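Local coordinates for YohF (Salmonella typhimurium, PDB 6WON), which probably acts as an acetoin dehydrogenase, an oxidoreductase of the short-chain dehydrogenase/reductase family built on a Rossmann-type fold, at residues M3-I8 against Q131-R136; A72-I77 against A125-K130; S142-T147 against S153-A158; A220-W225 against Q237-D242. All coordinates share one frame; numbering follows the deposited sequence.

Contact 1 of 4, residues M3-I8 against Q131-R136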
loop_
_atom_site.group_PDB
_atom_site.type_symbol
_atom_site.label_atom_id
_atom_site.label_comp_id
_atom_site.label_asym_id
_atom_site.label_seq_id
_atom_site.Cartn_x
_atom_site.Cartn_y
_atom_site.Cartn_z
ATOM N N MET B 3 17.714 35.609 -9.096
ATOM C CA MET B 3 17.495 34.189 -9.302
ATOM C C MET B 3 17.504 33.385 -8.007
ATOM O O MET B 3 17.405 32.154 -8.074
ATOM C CB MET B 3 18.566 33.621 -10.244
ATOM C CG MET B 3 18.251 33.706 -11.737
ATOM S SD MET B 3 19.728 33.367 -12.749
ATOM C CE MET B 3 19.326 31.771 -13.471
ATOM N N THR B 4 17.640 34.026 -6.840
ATOM C CA THR B 4 17.748 33.275 -5.588
ATOM C C THR B 4 16.381 32.774 -5.133
ATOM O O THR B 4 15.426 33.546 -5.038
ATOM C CB THR B 4 18.380 34.116 -4.478
ATOM O OG1 THR B 4 19.638 34.632 -4.924
ATOM C CG2 THR B 4 18.623 33.248 -3.249
ATOM N N LYS B 5 16.296 31.484 -4.846
ATOM C CA LYS B 5 15.064 30.847 -4.407
ATOM C C LYS B 5 14.985 30.841 -2.885
ATOM O O LYS B 5 15.997 30.899 -2.179
ATOM C CB LYS B 5 14.975 29.411 -4.942
ATOM C CG LYS B 5 15.140 29.284 -6.457
ATOM C CD LYS B 5 14.021 30.017 -7.186
ATOM C CE LYS B 5 14.054 29.750 -8.687
ATOM N NZ LYS B 5 12.930 30.437 -9.399
ATOM N N VAL B 6 13.761 30.757 -2.380
ATOM C CA VAL B 6 13.504 30.817 -0.949
ATOM C C VAL B 6 12.887 29.500 -0.505
ATOM O O VAL B 6 11.932 29.014 -1.125
ATOM C CB VAL B 6 12.588 32.005 -0.591
ATOM C CG1 VAL B 6 12.136 31.912 0.868
ATOM C CG2 VAL B 6 13.307 33.320 -0.856
ATOM N N ALA B 7 13.440 28.922 0.555
ATOM C CA ALA B 7 12.860 27.772 1.228
ATOM C C ALA B 7 12.411 28.182 2.621
ATOM O O ALA B 7 13.161 28.835 3.356
ATOM C CB ALA B 7 13.858 26.618 1.339
ATOM N N ILE B 8 11.198 27.796 2.988
ATOM C CA ILE B 8 10.720 27.959 4.353
ATOM C C ILE B 8 10.585 26.579 4.977
ATOM O O ILE B 8 10.010 25.668 4.372
ATOM C CB ILE B 8 9.405 28.744 4.395
ATOM C CG1 ILE B 8 9.721 30.213 4.094
ATOM C CG2 ILE B 8 8.748 28.589 5.763
ATOM C CD1 ILE B 8 8.516 31.037 3.849
ATOM N N GLN B 131 3.688 33.826 -8.153
ATOM C CA GLN B 131 5.037 33.987 -8.699
ATOM C C GLN B 131 5.156 33.392 -10.097
ATOM O O GLN B 131 5.957 33.873 -10.909
ATOM C CB GLN B 131 6.073 33.334 -7.778
ATOM C CG GLN B 131 6.362 34.104 -6.499
ATOM C CD GLN B 131 6.739 33.180 -5.355
ATOM O OE1 GLN B 131 6.633 33.553 -4.190
ATOM N NE2 GLN B 131 7.176 31.959 -5.687
ATOM N N GLY B 132 4.395 32.337 -10.384
ATOM C CA GLY B 132 4.382 31.755 -11.712
ATOM C C GLY B 132 5.610 30.960 -12.088
ATOM O O GLY B 132 5.805 30.676 -13.271
ATOM N N GLU B 133 6.440 30.578 -11.118
ATOM C CA GLU B 133 7.681 29.860 -11.390
ATOM C C GLU B 133 7.697 28.466 -10.766
ATOM O O GLU B 133 8.770 27.876 -10.600
ATOM C CB GLU B 133 8.883 30.670 -10.901
ATOM C CG GLU B 133 9.190 31.892 -11.758
ATOM C CD GLU B 133 10.199 32.824 -11.114
ATOM O OE1 GLU B 133 11.184 32.316 -10.531
ATOM O OE2 GLU B 133 10.014 34.061 -11.196
ATOM N N GLY B 134 6.526 27.925 -10.420
ATOM C CA GLY B 134 6.468 26.627 -9.794
ATOM C C GLY B 134 6.980 26.649 -8.359
ATOM O O GLY B 134 7.209 27.698 -7.746
ATOM N N GLY B 135 7.150 25.450 -7.819
ATOM C CA GLY B 135 7.599 25.328 -6.449
ATOM C C GLY B 135 7.555 23.886 -6.000
ATOM O O GLY B 135 7.169 22.987 -6.749
ATOM N N ARG B 136 7.984 23.686 -4.758
ATOM C CA ARG B 136 8.064 22.364 -4.160
ATOM C C ARG B 136 7.526 22.446 -2.745
ATOM O O ARG B 136 7.870 23.369 -2.004
ATOM C CB ARG B 136 9.509 21.838 -4.131
ATOM C CG ARG B 136 10.248 21.940 -5.462
ATOM C CD ARG B 136 9.694 20.940 -6.496
ATOM N NE ARG B 136 10.383 21.053 -7.779
ATOM C CZ ARG B 136 11.577 20.521 -8.026
ATOM N NH1 ARG B 136 12.218 19.832 -7.076
ATOM N NH2 ARG B 136 12.144 20.678 -9.220
#
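K5 meets E133 through a side chain that makes one early turn, at chi2 (-63°), and then runs straight to NZ; this carries the ammonium group nearer to 131-136 than the direction of CB alone would suggest. E133 answers with CG set beside its backbone N (chi1 -72°) and a chain extended beyond CG, which carries the carboxylate across to the lysine. The two side chains approach at a slant and meet at their charged ends, K5 NZ lying 2.8 Å from E133 OE1 in a salt bridge. The backbones stay well apart: the nearest CA atoms, those of K5 and G135, are separated by 9.5 Å, as expected for strands 6-9 and 135-140, which are divided in the sheet by strand 85-88. E133 stands in the turn between helix 103-131 and strand 135-140, just past G132, where positive phi breaks the helix. Each charge has a second, weaker relation: R82 makes a long ion pair with E133 OE1, and D84 one with K5 NZ. At this surface position the bridge is a solvent-accessible pairing of opposite charges within a small cluster of alternating sign, and its electrostatic contribution is probably moderated by water.

Contact 2 of 4, residues A72-I77 against A125-K130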
loop_
_atom_site.group_PDB
_atom_site.type_symbol
_atom_site.label_atom_id
_atom_site.label_comp_id
_atom_site.label_asym_id
_atom_site.label_seq_id
_atom_site.Cartn_x
_atom_site.Cartn_y
_atom_site.Cartn_z
ATOM N N ALA B 72 1.975 33.939 10.600
ATOM C CA ALA B 72 3.420 34.147 10.667
ATOM C C ALA B 72 4.132 33.619 9.418
ATOM O O ALA B 72 5.204 34.118 9.049
ATOM C CB ALA B 72 3.975 33.490 11.932
ATOM N N ILE B 73 3.558 32.620 8.750
ATOM C CA ILE B 73 4.130 32.173 7.481
ATOM C C ILE B 73 4.045 33.276 6.434
ATOM O O ILE B 73 5.000 33.517 5.683
ATOM C CB ILE B 73 3.426 30.893 7.006
ATOM C CG1 ILE B 73 3.625 29.772 8.032
ATOM C CG2 ILE B 73 3.957 30.478 5.634
ATOM C CD1 ILE B 73 5.043 29.255 8.122
ATOM N N GLU B 74 2.900 33.960 6.359
ATOM C CA GLU B 74 2.753 35.056 5.406
ATOM C C GLU B 74 3.725 36.189 5.716
ATOM O O GLU B 74 4.272 36.815 4.797
ATOM C CB GLU B 74 1.307 35.559 5.407
ATOM C CG GLU B 74 1.071 36.819 4.580
ATOM C CD GLU B 74 1.252 36.592 3.086
ATOM O OE1 GLU B 74 1.233 35.424 2.636
ATOM O OE2 GLU B 74 1.414 37.593 2.354
ATOM N N HIS B 75 3.979 36.448 7.003
ATOM C CA HIS B 75 4.923 37.509 7.354
ATOM C C HIS B 75 6.349 37.132 6.968
ATOM O O HIS B 75 7.111 37.978 6.479
ATOM C CB HIS B 75 4.845 37.818 8.845
ATOM C CG HIS B 75 3.487 38.246 9.301
ATOM N ND1 HIS B 75 2.813 39.308 8.737
ATOM C CD2 HIS B 75 2.673 37.754 10.266
ATOM C CE1 HIS B 75 1.643 39.451 9.334
ATOM N NE2 HIS B 75 1.533 38.522 10.267
ATOM N N LEU B 76 6.729 35.874 7.195
ATOM C CA LEU B 76 8.061 35.415 6.808
ATOM C C LEU B 76 8.251 35.510 5.297
ATOM O O LEU B 76 9.261 36.038 4.818
ATOM C CB LEU B 76 8.271 33.981 7.300
ATOM C CG LEU B 76 9.671 33.369 7.198
ATOM C CD1 LEU B 76 10.715 34.278 7.826
ATOM C CD2 LEU B 76 9.694 31.979 7.860
ATOM N N ILE B 77 7.274 35.014 4.530
ATOM C CA ILE B 77 7.322 35.143 3.075
ATOM C C ILE B 77 7.545 36.598 2.675
ATOM O O ILE B 77 8.410 36.909 1.845
ATOM C CB ILE B 77 6.034 34.583 2.448
ATOM C CG1 ILE B 77 5.901 33.085 2.739
ATOM C CG2 ILE B 77 6.020 34.837 0.945
ATOM C CD1 ILE B 77 4.563 32.498 2.326
ATOM N N ALA B 125 1.416 27.999 -1.262
ATOM C CA ALA B 125 0.974 27.677 -2.617
ATOM C C ALA B 125 0.393 28.904 -3.318
ATOM O O ALA B 125 0.618 29.104 -4.521
ATOM C CB ALA B 125 -0.044 26.539 -2.569
ATOM N N ARG B 126 -0.331 29.751 -2.580
ATOM C CA ARG B 126 -0.831 30.996 -3.164
ATOM C C ARG B 126 0.308 31.855 -3.701
ATOM O O ARG B 126 0.190 32.456 -4.776
ATOM C CB ARG B 126 -1.644 31.788 -2.133
ATOM C CG ARG B 126 -3.082 31.320 -1.969
ATOM C CD ARG B 126 -3.674 31.794 -0.635
ATOM N NE ARG B 126 -4.871 31.038 -0.255
ATOM C CZ ARG B 126 -5.332 30.919 0.992
ATOM N NH1 ARG B 126 -4.701 31.499 2.013
ATOM N NH2 ARG B 126 -6.430 30.207 1.223
ATOM N N HIS B 127 1.419 31.935 -2.965
ATOM C CA HIS B 127 2.541 32.735 -3.446
ATOM C C HIS B 127 3.207 32.074 -4.644
ATOM O O HIS B 127 3.613 32.758 -5.590
ATOM C CB HIS B 127 3.553 32.967 -2.328
ATOM C CG HIS B 127 3.137 34.026 -1.356
ATOM N ND1 HIS B 127 3.526 35.346 -1.481
ATOM C CD2 HIS B 127 2.344 33.968 -0.259
ATOM C CE1 HIS B 127 2.995 36.053 -0.499
ATOM N NE2 HIS B 127 2.279 35.241 0.262
ATOM N N MET B 128 3.332 30.745 -4.614
ATOM C CA MET B 128 3.964 30.032 -5.720
ATOM C C MET B 128 3.176 30.209 -7.008
ATOM O O MET B 128 3.759 30.363 -8.088
ATOM C CB MET B 128 4.088 28.545 -5.386
ATOM C CG MET B 128 5.102 28.236 -4.292
ATOM S SD MET B 128 4.924 26.534 -3.770
ATOM C CE MET B 128 6.213 26.428 -2.514
ATOM N N ILE B 129 1.847 30.174 -6.912
ATOM C CA ILE B 129 1.012 30.367 -8.090
ATOM C C ILE B 129 1.194 31.772 -8.632
ATOM O O ILE B 129 1.446 31.966 -9.829
ATOM C CB ILE B 129 -0.459 30.081 -7.754
ATOM C CG1 ILE B 129 -0.651 28.586 -7.489
ATOM C CG2 ILE B 129 -1.355 30.596 -8.871
ATOM C CD1 ILE B 129 -1.940 28.262 -6.755
ATOM N N LYS B 130 1.078 32.773 -7.749
ATOM C CA LYS B 130 1.260 34.163 -8.150
ATOM C C LYS B 130 2.639 34.397 -8.757
ATOM O O LYS B 130 2.767 35.096 -9.768
ATOM C CB LYS B 130 1.038 35.083 -6.948
ATOM C CG LYS B 130 0.793 36.524 -7.343
ATOM C CD LYS B 130 0.889 37.486 -6.169
ATOM C CE LYS B 130 1.075 38.919 -6.672
ATOM N NZ LYS B 130 2.170 39.635 -5.952
#
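H127 donates its NE2 proton to E74 OE1 over 2.6 Å, a short and fairly straight bond with an angle of 158° at the hydrogen. The carboxylate oxygen lies close to the imidazole plane, at the edge of the ring, and the proton reaches it from the syn side. The two flat groups are not quite coplanar, their planes being turned 28° apart. I77 supplies the other part of the first shell: its CG2 methyl sits over the middle of one face of the ring, 3.5 Å from the centroid of H127, a CH-pi contact. The other branch of I77 ends in CD1, 3.7 Å from H127 CD2. A bond at the edge and a methyl over the face together restrain the rotation of the ring.

What places E74 is its own torsion pattern: CG stands anti to the backbone N and the chain bends at chi2 (67°), turning the carboxylate toward helix 103-131. Q78, one turn further along helix 71-80, hydrogen-bonds E74 OE2 and steadies the second oxygen. Farther out, I123 packs on both E74 and I77, and V83 touches I77 and H127. On helix 103-131, A125 and I129 pack against I99 of the second subunit.

The pairing joins two crossover helices by a polar clasp resting on an apolar layer. A carboxylate so close to NE2 would be expected to keep the proton on that nitrogen and might make a fully protonated imidazole easier to form.

Contact 3 of 4, residues S142-T147 against S153-A158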
loop_
_atom_site.group_PDB
_atom_site.type_symbol
_atom_site.label_atom_id
_atom_site.label_comp_id
_atom_site.label_asym_id
_atom_site.label_seq_id
_atom_site.Cartn_x
_atom_site.Cartn_y
_atom_site.Cartn_z
ATOM N N SER B 142 5.602 10.529 8.616
ATOM C CA SER B 142 6.169 9.519 9.507
ATOM C C SER B 142 5.850 8.160 8.896
ATOM O O SER B 142 4.962 8.048 8.047
ATOM C CB SER B 142 5.583 9.618 10.923
ATOM O OG SER B 142 5.574 8.365 11.581
ATOM N N VAL B 143 6.573 7.123 9.334
ATOM C CA VAL B 143 6.123 5.779 8.974
ATOM C C VAL B 143 4.687 5.566 9.416
ATOM O O VAL B 143 3.967 4.752 8.824
ATOM C CB VAL B 143 7.020 4.677 9.562
ATOM C CG1 VAL B 143 8.356 4.678 8.871
ATOM C CG2 VAL B 143 7.165 4.828 11.103
ATOM N N HIS B 144 4.229 6.320 10.419
ATOM C CA HIS B 144 2.870 6.152 10.909
ATOM C C HIS B 144 1.828 6.866 10.057
ATOM O O HIS B 144 0.639 6.855 10.412
ATOM C CB HIS B 144 2.830 6.585 12.367
ATOM C CG HIS B 144 3.813 5.827 13.206
ATOM N ND1 HIS B 144 3.722 4.463 13.388
ATOM C CD2 HIS B 144 4.945 6.221 13.840
ATOM C CE1 HIS B 144 4.735 4.056 14.136
ATOM N NE2 HIS B 144 5.484 5.105 14.430
ATOM N N GLU B 145 2.241 7.467 8.941
ATOM C CA GLU B 145 1.315 7.716 7.834
ATOM C C GLU B 145 0.795 6.410 7.232
ATOM O O GLU B 145 -0.221 6.422 6.522
ATOM C CB GLU B 145 2.023 8.546 6.744
ATOM C CG GLU B 145 1.202 8.838 5.483
ATOM C CD GLU B 145 2.038 9.340 4.314
ATOM O OE1 GLU B 145 3.146 9.889 4.531
ATOM O OE2 GLU B 145 1.574 9.201 3.163
ATOM N N HIS B 146 1.460 5.281 7.518
ATOM C CA HIS B 146 1.199 4.005 6.864
ATOM C C HIS B 146 0.872 2.867 7.818
ATOM O O HIS B 146 0.116 1.959 7.435
ATOM C CB HIS B 146 2.415 3.597 6.003
ATOM C CG HIS B 146 2.826 4.648 5.023
ATOM N ND1 HIS B 146 2.088 4.937 3.895
ATOM C CD2 HIS B 146 3.866 5.517 5.024
ATOM C CE1 HIS B 146 2.659 5.930 3.236
ATOM N NE2 HIS B 146 3.741 6.299 3.898
ATOM N N THR B 147 1.410 2.880 9.035
ATOM C CA THR B 147 1.251 1.769 9.965
ATOM C C THR B 147 1.065 2.371 11.353
ATOM O O THR B 147 1.593 3.454 11.626
ATOM C CB THR B 147 2.473 0.822 9.907
ATOM O OG1 THR B 147 2.304 -0.297 10.797
ATOM C CG2 THR B 147 3.776 1.574 10.264
ATOM N N SER B 153 -3.128 6.775 18.604
ATOM C CA SER B 153 -4.115 6.721 17.530
ATOM C C SER B 153 -4.349 8.091 16.912
ATOM O O SER B 153 -4.510 8.208 15.691
ATOM C CB SER B 153 -5.433 6.152 18.051
ATOM O OG SER B 153 -5.934 6.933 19.123
ATOM N N ALA B 154 -4.405 9.141 17.734
ATOM C CA ALA B 154 -4.579 10.480 17.172
ATOM C C ALA B 154 -3.415 10.830 16.255
ATOM O O ALA B 154 -3.606 11.306 15.129
ATOM C CB ALA B 154 -4.711 11.514 18.297
ATOM N N TYR B 155 -2.194 10.588 16.723
ATOM C CA TYR B 155 -1.013 10.891 15.918
ATOM C C TYR B 155 -1.024 10.096 14.616
ATOM O O TYR B 155 -0.761 10.645 13.539
ATOM C CB TYR B 155 0.227 10.605 16.761
ATOM C CG TYR B 155 1.557 10.642 16.065
ATOM C CD1 TYR B 155 2.233 11.840 15.869
ATOM C CD2 TYR B 155 2.158 9.465 15.638
ATOM C CE1 TYR B 155 3.458 11.861 15.243
ATOM C CE2 TYR B 155 3.374 9.475 15.020
ATOM C CZ TYR B 155 4.023 10.664 14.823
ATOM O OH TYR B 155 5.245 10.640 14.191
ATOM N N THR B 156 -1.372 8.810 14.688
ATOM C CA THR B 156 -1.438 7.985 13.482
ATOM C C THR B 156 -2.479 8.519 12.512
ATOM O O THR B 156 -2.227 8.635 11.307
ATOM C CB THR B 156 -1.770 6.547 13.859
ATOM O OG1 THR B 156 -0.747 6.022 14.717
ATOM C CG2 THR B 156 -1.942 5.680 12.604
ATOM N N ALA B 157 -3.666 8.847 13.021
ATOM C CA ALA B 157 -4.726 9.327 12.144
ATOM C C ALA B 157 -4.339 10.645 11.495
ATOM O O ALA B 157 -4.617 10.869 10.314
ATOM C CB ALA B 157 -6.033 9.478 12.925
ATOM N N ALA B 158 -3.696 11.529 12.251
ATOM C CA ALA B 158 -3.291 12.817 11.688
ATOM C C ALA B 158 -2.178 12.658 10.651
ATOM O O ALA B 158 -2.159 13.376 9.642
ATOM C CB ALA B 158 -2.861 13.765 12.804
#
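H144 and Y155 make the ring contact, crossing at a slant, with H144 CD2 near the plane of the phenol ring, at its edge, 3.8 Å from Y155 CE2. V143 CG2, from the same turn, sits over the centre of one face of the H144 imidazole. T156 sets a methyl against the carbonyl oxygen of the 3-10 turn, CG2 lying 3.6 Å from H144 O.

Among polar groups, Y155 CG stands anti to the backbone N (chi1 171°), which sends the phenol out from the side of the helix, across to S142, with Y155 OH 3.4 Å from S142 CB and 3.5 Å from S142 OG. Short-chain dehydrogenases place a catalytic serine beside the tyrosine of a YxxxK motif, and S142 and Y155 probably fill those positions. H144 ND1 donates within its own turn to T147 O (2.9 Å); that oxygen lies near the imidazole plane, while the donor stands 38° out of the carbonyl plane. That bond helps to fix the rotation of the ring beside Y155. S142 OG also approaches H144 N in what fits an ST turn, although the crowded model there leaves it doubtful. The hydroxyl of T156 bonds A152 O and L149 N, and that of T147 bonds N249 of the third subunit.

The turn follows strand 135-140 and is backed by strand 238-241, where V143 and H146 touch I240. Helix 153-173 leans on helix 103-131, with A154 against W106 and Y155 against D113, while S153 and T156 meet S168 of the second subunit.

Contact 4 of 4, residues A220-W225 against Q237-D242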
loop_
_atom_site.group_PDB
_atom_site.type_symbol
_atom_site.label_atom_id
_atom_site.label_comp_id
_atom_site.label_asym_id
_atom_site.label_seq_id
_atom_site.Cartn_x
_atom_site.Cartn_y
_atom_site.Cartn_z
ATOM N N ALA B 220 17.131 15.045 6.017
ATOM C CA ALA B 220 17.398 16.280 5.283
ATOM C C ALA B 220 17.941 16.002 3.882
ATOM O O ALA B 220 17.574 16.685 2.921
ATOM C CB ALA B 220 18.370 17.151 6.081
ATOM N N SER B 221 18.792 14.984 3.740
ATOM C CA SER B 221 19.383 14.704 2.435
ATOM C C SER B 221 18.314 14.426 1.382
ATOM O O SER B 221 18.400 14.920 0.249
ATOM C CB SER B 221 20.349 13.528 2.547
ATOM O OG SER B 221 20.958 13.276 1.292
ATOM N N LEU B 222 17.289 13.649 1.735
ATOM C CA LEU B 222 16.230 13.367 0.775
ATOM C C LEU B 222 15.384 14.604 0.513
ATOM O O LEU B 222 15.021 14.887 -0.637
ATOM C CB LEU B 222 15.349 12.225 1.271
ATOM C CG LEU B 222 14.229 11.873 0.285
ATOM C CD1 LEU B 222 14.831 11.407 -1.050
ATOM C CD2 LEU B 222 13.263 10.810 0.848
ATOM N N VAL B 223 15.047 15.346 1.570
ATOM C CA VAL B 223 14.312 16.598 1.401
ATOM C C VAL B 223 15.050 17.522 0.437
ATOM O O VAL B 223 14.438 18.133 -0.454
ATOM C CB VAL B 223 14.084 17.272 2.767
ATOM C CG1 VAL B 223 13.549 18.687 2.564
ATOM C CG2 VAL B 223 13.112 16.441 3.630
ATOM N N ALA B 224 16.377 17.631 0.589
ATOM C CA ALA B 224 17.168 18.433 -0.349
ATOM C C ALA B 224 17.040 17.917 -1.779
ATOM O O ALA B 224 16.889 18.708 -2.715
ATOM C CB ALA B 224 18.641 18.447 0.053
ATOM N N TRP B 225 17.127 16.598 -1.973
ATOM C CA TRP B 225 17.008 16.064 -3.327
ATOM C C TRP B 225 15.661 16.429 -3.943
ATOM O O TRP B 225 15.595 16.807 -5.116
ATOM C CB TRP B 225 17.205 14.543 -3.347
ATOM C CG TRP B 225 17.014 14.013 -4.752
ATOM C CD1 TRP B 225 17.931 14.044 -5.776
ATOM C CD2 TRP B 225 15.819 13.440 -5.306
ATOM N NE1 TRP B 225 17.385 13.500 -6.911
ATOM C CE2 TRP B 225 16.090 13.134 -6.656
ATOM C CE3 TRP B 225 14.550 13.154 -4.791
ATOM C CZ2 TRP B 225 15.144 12.552 -7.492
ATOM C CZ3 TRP B 225 13.610 12.572 -5.629
ATOM C CH2 TRP B 225 13.913 12.278 -6.963
ATOM N N GLN B 237 4.059 11.377 -3.872
ATOM C CA GLN B 237 4.574 10.153 -3.277
ATOM C C GLN B 237 4.892 10.340 -1.797
ATOM O O GLN B 237 5.115 11.457 -1.322
ATOM C CB GLN B 237 5.825 9.682 -4.028
ATOM C CG GLN B 237 5.451 8.972 -5.325
ATOM C CD GLN B 237 4.512 7.806 -5.047
ATOM O OE1 GLN B 237 4.808 6.963 -4.199
ATOM N NE2 GLN B 237 3.372 7.771 -5.723
ATOM N N SER B 238 4.923 9.210 -1.070
ATOM C CA SER B 238 5.358 9.166 0.324
ATOM C C SER B 238 6.655 8.364 0.370
ATOM O O SER B 238 6.637 7.135 0.226
ATOM C CB SER B 238 4.287 8.549 1.221
ATOM O OG SER B 238 4.632 8.644 2.598
ATOM N N LEU B 239 7.783 9.062 0.552
ATOM C CA LEU B 239 9.103 8.445 0.459
ATOM C C LEU B 239 9.568 8.133 1.878
ATOM O O LEU B 239 9.800 9.044 2.681
ATOM C CB LEU B 239 10.085 9.361 -0.273
ATOM C CG LEU B 239 9.676 9.887 -1.661
ATOM C CD1 LEU B 239 10.890 10.432 -2.417
ATOM C CD2 LEU B 239 9.028 8.775 -2.479
ATOM N N ILE B 240 9.697 6.849 2.187
ATOM C CA ILE B 240 9.881 6.394 3.561
ATOM C C ILE B 240 11.360 6.174 3.830
ATOM O O ILE B 240 12.029 5.419 3.111
ATOM C CB ILE B 240 9.073 5.113 3.822
ATOM C CG1 ILE B 240 7.576 5.391 3.647
ATOM C CG2 ILE B 240 9.393 4.546 5.200
ATOM C CD1 ILE B 240 6.720 4.109 3.697
ATOM N N VAL B 241 11.864 6.819 4.867
ATOM C CA VAL B 241 13.271 6.741 5.265
ATOM C C VAL B 241 13.260 6.193 6.686
ATOM O O VAL B 241 13.091 6.935 7.656
ATOM C CB VAL B 241 13.975 8.100 5.194
ATOM C CG1 VAL B 241 15.407 7.996 5.682
ATOM C CG2 VAL B 241 13.927 8.672 3.763
ATOM N N ASP B 242 13.420 4.870 6.829
ATOM C CA ASP B 242 13.096 4.282 8.122
ATOM C C ASP B 242 14.011 3.133 8.530
ATOM O O ASP B 242 13.642 2.355 9.421
ATOM C CB ASP B 242 11.645 3.797 8.101
ATOM C CG ASP B 242 11.438 2.591 7.180
ATOM O OD1 ASP B 242 12.351 2.232 6.397
ATOM O OD2 ASP B 242 10.341 2.001 7.234
#
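Helix segment 220-225 lies over strand 238-241, with the CA atoms of L222 and V241 the closest pair at 8.5 Å. One methyl does the joining. L222 CG is anti to the backbone N (chi1 -179°), which points the isobutyl group at the strand, and CD2 arrives between two residues that face the helix: it is 3.7 Å from L239 CB and the same 3.7 Å from V241 CG2. The approaches differ. L222 and L239 cross nearly at right angles, with the methyl against CB of L239, whereas L222 and V241 slide past each other in opposite directions. V241 offers CG2, the branch set beside its backbone N. I240, between them, turns away from the helix.

This is wholly apolar packing, closing helix 216-226 onto the last strand of the seven-stranded parallel sheet in a beta-alpha-beta crossover from strand 178-185. L222 and V223 also touch V183 of that strand, while A220, V223 and A224 pack on helix 15-27. L226 and I219 extend the helix's hold on L239 and V241. L222 further packs on W225 of the fourth subunit, placing this helix at an interface of the tetramer.

From the N terminus, contact 1 closes the longest loop, bringing the start of the chain at 3-8 to 131-136 across 122 intervening residues. Contact 2 falls wholly within that span and links the two helices flanking strand 85-88 in sequence; the pair meet physically where I8 packs on I77 and M128 touches G135 and R136. Contacts 3 and 4 follow in series, without crossing, as short loops: 3 folds a turn back on helix 153-173, and 4 lays helix 216-226 on the last strand. They join through S238, a probable hydrogen-bond partner of E145 and H146. Contacts 1 and 3 stand on opposite sides of the chain's centre, about 30 Å between centres.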